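Local coordinates for major pilin backbone protein T-antigen, T13 (Streptococcus pyogenes, PDB 6BBT) that is the major pilin of group A Streptococcus, the Lancefield T antigen used in serotyping, and probably polymerises to form the pilus shaft, at residues V193-Q198 and T202-I207; A186-G191 and K225-I230. All coordinates share one frame; numbering follows the deposited sequence.

Interaction 1 (V193-Q198 and T202-I207); sequences VVKIIQ and TKDVVI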
# COMPACT_ATOMS: atom_id res chain seq x y z
N VAL A 193 -8.40 -11.03 7.54
CA VAL A 193 -8.97 -12.08 6.69
C VAL A 193 -8.69 -11.80 5.21
O VAL A 193 -8.62 -10.65 4.78
CB VAL A 193 -10.48 -12.33 6.92
CG1 VAL A 193 -10.74 -12.85 8.32
CG2 VAL A 193 -11.34 -11.10 6.71
N VAL A 194 -8.44 -12.88 4.48
CA VAL A 194 -8.24 -12.88 3.05
C VAL A 194 -9.29 -13.85 2.48
O VAL A 194 -9.51 -14.94 3.02
CB VAL A 194 -6.80 -13.35 2.69
CG1 VAL A 194 -6.59 -13.46 1.18
CG2 VAL A 194 -5.75 -12.39 3.28
N LYS A 195 -9.90 -13.45 1.38
CA LYS A 195 -10.94 -14.27 0.76
C LYS A 195 -10.37 -15.47 0.01
O LYS A 195 -9.31 -15.40 -0.61
CB LYS A 195 -11.77 -13.42 -0.20
CG LYS A 195 -12.45 -12.25 0.48
CD LYS A 195 -13.59 -12.76 1.36
CE LYS A 195 -14.02 -11.70 2.32
NZ LYS A 195 -15.25 -12.20 3.00
N ILE A 196 -11.08 -16.59 0.09
CA ILE A 196 -10.77 -17.77 -0.68
C ILE A 196 -12.08 -18.24 -1.33
O ILE A 196 -13.15 -18.13 -0.72
CB ILE A 196 -10.15 -18.86 0.20
CG1 ILE A 196 -9.63 -20.03 -0.63
CG2 ILE A 196 -11.09 -19.39 1.27
CD1 ILE A 196 -8.70 -20.95 0.14
N ILE A 197 -11.98 -18.77 -2.55
CA ILE A 197 -13.13 -19.38 -3.22
C ILE A 197 -12.89 -20.87 -3.26
O ILE A 197 -11.90 -21.33 -3.82
CB ILE A 197 -13.38 -18.81 -4.63
CG1 ILE A 197 -13.60 -17.30 -4.51
CG2 ILE A 197 -14.57 -19.54 -5.28
CD1 ILE A 197 -13.55 -16.55 -5.82
N GLN A 198 -13.81 -21.60 -2.65
CA GLN A 198 -13.63 -23.01 -2.36
C GLN A 198 -14.95 -23.72 -2.60
O GLN A 198 -15.96 -23.34 -2.02
CB GLN A 198 -13.19 -23.11 -0.90
CG GLN A 198 -13.16 -24.49 -0.29
CD GLN A 198 -12.56 -24.50 1.12
OE1 GLN A 198 -11.90 -23.55 1.53
NE2 GLN A 198 -12.78 -25.57 1.84
N THR A 202 -17.42 -18.40 -1.32
CA THR A 202 -16.44 -17.42 -0.86
C THR A 202 -16.32 -17.58 0.66
O THR A 202 -17.32 -17.48 1.37
CB THR A 202 -16.85 -16.00 -1.26
OG1 THR A 202 -16.73 -15.85 -2.69
CG2 THR A 202 -15.95 -14.97 -0.60
N LYS A 203 -15.12 -17.87 1.14
CA LYS A 203 -14.84 -18.05 2.56
C LYS A 203 -13.67 -17.18 3.01
O LYS A 203 -13.06 -16.50 2.18
CB LYS A 203 -14.52 -19.51 2.81
CG LYS A 203 -15.71 -20.42 2.63
CD LYS A 203 -15.39 -21.79 3.19
CE LYS A 203 -16.59 -22.71 3.13
NZ LYS A 203 -16.18 -24.09 3.51
N ASP A 204 -13.36 -17.22 4.32
CA ASP A 204 -12.32 -16.37 4.92
C ASP A 204 -11.17 -17.21 5.45
O ASP A 204 -11.39 -18.15 6.25
CB ASP A 204 -12.87 -15.53 6.08
CG ASP A 204 -13.77 -14.42 5.64
OD1 ASP A 204 -13.56 -13.84 4.57
OD2 ASP A 204 -14.69 -14.10 6.40
N VAL A 205 -9.96 -16.89 4.99
CA VAL A 205 -8.74 -17.42 5.55
C VAL A 205 -8.21 -16.36 6.51
O VAL A 205 -8.05 -15.21 6.13
CB VAL A 205 -7.71 -17.70 4.45
CG1 VAL A 205 -6.40 -18.22 5.06
CG2 VAL A 205 -8.28 -18.70 3.46
N VAL A 206 -7.94 -16.73 7.75
CA VAL A 206 -7.38 -15.80 8.72
C VAL A 206 -5.86 -15.89 8.64
O VAL A 206 -5.27 -16.98 8.74
CB VAL A 206 -7.85 -16.11 10.16
CG1 VAL A 206 -7.26 -15.10 11.14
CG2 VAL A 206 -9.37 -16.11 10.23
N ILE A 207 -5.21 -14.74 8.47
CA ILE A 207 -3.75 -14.65 8.42
C ILE A 207 -3.15 -15.12 9.75
O ILE A 207 -3.63 -14.76 10.80
CB ILE A 207 -3.28 -13.22 8.14
CG1 ILE A 207 -3.61 -12.86 6.68
CG2 ILE A 207 -1.78 -13.07 8.38
CD1 ILE A 207 -3.40 -11.41 6.33
O HOH W 1 -15.14 -11.40 6.26
O HOH W 2 -16.71 -24.61 0.44

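Interaction 2 (A186-G191 and K225-I230); sequences ALYEKG and KLPIGI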
# COMPACT_ATOMS: atom_id res chain seq x y z
N ALA A 186 4.64 -7.17 8.36
CA ALA A 186 4.42 -5.84 8.95
C ALA A 186 3.22 -5.10 8.33
O ALA A 186 2.54 -4.32 9.01
CB ALA A 186 5.67 -4.98 8.80
N LEU A 187 2.95 -5.36 7.06
CA LEU A 187 1.84 -4.72 6.34
C LEU A 187 0.49 -5.38 6.54
O LEU A 187 -0.52 -4.70 6.45
CB LEU A 187 2.10 -4.70 4.84
CG LEU A 187 3.23 -3.89 4.18
CD1 LEU A 187 2.73 -3.33 2.84
CD2 LEU A 187 3.74 -2.75 5.01
N TYR A 188 0.47 -6.70 6.71
CA TYR A 188 -0.77 -7.47 6.82
C TYR A 188 -0.67 -8.40 8.01
O TYR A 188 0.03 -9.39 7.97
CB TYR A 188 -1.02 -8.25 5.50
CG TYR A 188 -0.98 -7.34 4.31
CD1 TYR A 188 -2.06 -6.53 3.99
CD2 TYR A 188 0.16 -7.25 3.52
CE1 TYR A 188 -2.03 -5.68 2.90
CE2 TYR A 188 0.21 -6.41 2.42
CZ TYR A 188 -0.88 -5.61 2.14
OH TYR A 188 -0.81 -4.77 1.06
N GLU A 189 -1.42 -8.07 9.05
CA GLU A 189 -1.24 -8.62 10.37
C GLU A 189 -2.10 -9.84 10.64
O GLU A 189 -3.15 -10.07 10.00
CB GLU A 189 -1.56 -7.55 11.41
CG GLU A 189 -0.73 -6.28 11.23
CD GLU A 189 -0.65 -5.46 12.50
OE1 GLU A 189 -1.72 -5.08 13.04
OE2 GLU A 189 0.49 -5.19 12.96
N LYS A 190 -1.64 -10.60 11.62
CA LYS A 190 -2.36 -11.77 12.14
C LYS A 190 -3.78 -11.43 12.51
O LYS A 190 -4.07 -10.38 13.08
CB LYS A 190 -1.64 -12.28 13.40
CG LYS A 190 -2.20 -13.54 14.01
CD LYS A 190 -1.35 -13.97 15.21
CE LYS A 190 -2.03 -15.07 16.03
NZ LYS A 190 -2.35 -16.32 15.27
N GLY A 191 -4.69 -12.34 12.20
CA GLY A 191 -6.08 -12.14 12.53
C GLY A 191 -6.89 -11.36 11.50
O GLY A 191 -8.10 -11.25 11.65
N LYS A 225 -7.77 -12.10 -4.25
CA LYS A 225 -7.47 -10.75 -3.79
C LYS A 225 -6.45 -10.85 -2.66
O LYS A 225 -6.67 -10.40 -1.55
CB LYS A 225 -8.77 -10.06 -3.35
CG LYS A 225 -9.81 -9.87 -4.49
CD LYS A 225 -11.15 -9.33 -3.99
CE LYS A 225 -12.23 -9.36 -5.08
NZ LYS A 225 -13.56 -8.81 -4.63
N LEU A 226 -5.31 -11.46 -2.98
CA LEU A 226 -4.29 -11.81 -2.02
C LEU A 226 -3.31 -10.63 -1.84
O LEU A 226 -2.89 -10.04 -2.83
CB LEU A 226 -3.55 -13.04 -2.53
CG LEU A 226 -2.56 -13.74 -1.62
CD1 LEU A 226 -3.19 -14.30 -0.35
CD2 LEU A 226 -1.91 -14.86 -2.39
N PRO A 227 -2.96 -10.29 -0.58
CA PRO A 227 -1.99 -9.22 -0.37
C PRO A 227 -0.63 -9.55 -0.97
O PRO A 227 -0.21 -10.71 -0.98
CB PRO A 227 -1.90 -9.10 1.16
CG PRO A 227 -3.16 -9.67 1.67
CD PRO A 227 -3.53 -10.76 0.70
N ILE A 228 0.01 -8.51 -1.52
CA ILE A 228 1.34 -8.62 -2.11
C ILE A 228 2.38 -8.49 -1.02
O ILE A 228 2.28 -7.63 -0.16
CB ILE A 228 1.54 -7.59 -3.23
CG1 ILE A 228 0.72 -8.02 -4.44
CG2 ILE A 228 3.04 -7.48 -3.62
CD1 ILE A 228 0.60 -7.00 -5.53
N GLY A 229 3.37 -9.38 -1.05
CA GLY A 229 4.47 -9.31 -0.10
C GLY A 229 4.31 -10.17 1.14
O GLY A 229 5.20 -10.16 1.99
N ILE A 230 3.21 -10.91 1.28
CA ILE A 230 3.12 -11.85 2.40
C ILE A 230 3.71 -13.17 1.98
O ILE A 230 3.85 -13.44 0.80
CB ILE A 230 1.69 -12.03 2.96
CG1 ILE A 230 0.71 -12.58 1.92
CG2 ILE A 230 1.20 -10.71 3.54
CD1 ILE A 230 -0.57 -13.09 2.58
O HOH W 3 -1.71 -6.00 -1.37
O HOH W 4 1.34 -4.94 -0.43

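Interaction 1 (V193-Q198 and T202-I207)
I196 and V205 meet diagonally on the tightly packed face of two neighbouring strands, I196 CG2 lying 3.6 Å from V205 CG2. With its CG1 anti to the backbone N (chi1 -172°), I196 turns CG2 across the strand boundary onto that valine. On the same face V194 CG2 reaches I207 CD1 at 4.0 Å, where the chain leaves the second strand. L182 of strand 176-183 and Y211 of strand 211-215 pack against this apolar side. Between the side chains run the backbone bonds of an antiparallel beta hairpin, strands 193-198 and 201-206, in which V194 with V205 and I196 with K203 are the hydrogen-bonded pairs. Each pair is joined twice; the K203 N to I196 O bond is 2.7 Å long and almost straight (176°). The other face is looser and wetter. There the K195 chain, bent at chi2 (-72°), runs beside D204 and forms a salt bridge, NZ 2.8 Å from D204 OD1 on the syn lone pair. A water donates to D204 OD2 at 2.7 Å and bridges weakly to K195 NZ, so both carboxylate oxygens are engaged. Farther along, the methyl CG2 of T202 rests on K195 CD at 3.8 Å.

Interaction 2 (A186-G191 and K225-I230)
Y188, on a loop, packs its aromatic ring on P227. The first kind of interaction is CH-pi: P227 CB sits 3.5 Å from the centroid of the Y188 ring and only 5° off its normal, so one methylene is centred over the face. A second, purely apolar contact comes from I230, whose CG2 approaches Y188 CD2 obliquely at 3.6 Å. The isoleucine holds CG1 in the position between its backbone N and carbonyl carbon (chi1 61°), which turns CG2 towards the tyrosine; the two side chains meet at roughly a right angle.

The polar part is carried by water, with no direct hydrogen bond between the segments. One water donates to Y188 OH at 2.9 Å and accepts from I228 N at 3.0 Å. Another accepts from Y188 OH at 2.6 Å and donates to I228 O at 2.9 Å; this second water lies in the ring plane, at its edge. The phenol thus both gives and receives a hydrogen bond, and the two waters tie it to the N-H and C=O of a single residue.

All four touching residues are buried. This is plain packing within the all-beta C-terminal domain, whose sequence family belongs to the transthyretin clan. Segment 186-191 belongs to the loop linking strand 176-183 to strand 193-198, while 225-230 runs from strand 220-227 towards strand 231-236. P227 also packs on V194 of strand 193-198, I230 on L182 of strand 176-183, and I228 on K155 and T157 of strand 148-166.

Interactions 1 and 2 lie with their centres about 12 Å apart, and all four segments belong to the same domain, of the DUF7601 family. Along the chain they are nested: 186-191 comes first, the whole hairpin of interaction 1 follows, and 225-230 closes the loop. Strands 193-198 and 220-227 are neighbours in one sheet, so the hairpin is attached to the strand that leads into the second contact. The two also touch directly, I207 O lying 3.0 Å from G191 N in a probable hydrogen bond, with V206 packing on G191. Together they join the hairpin to the buried Y188-P227 contact nearer the middle of the elongated pilin.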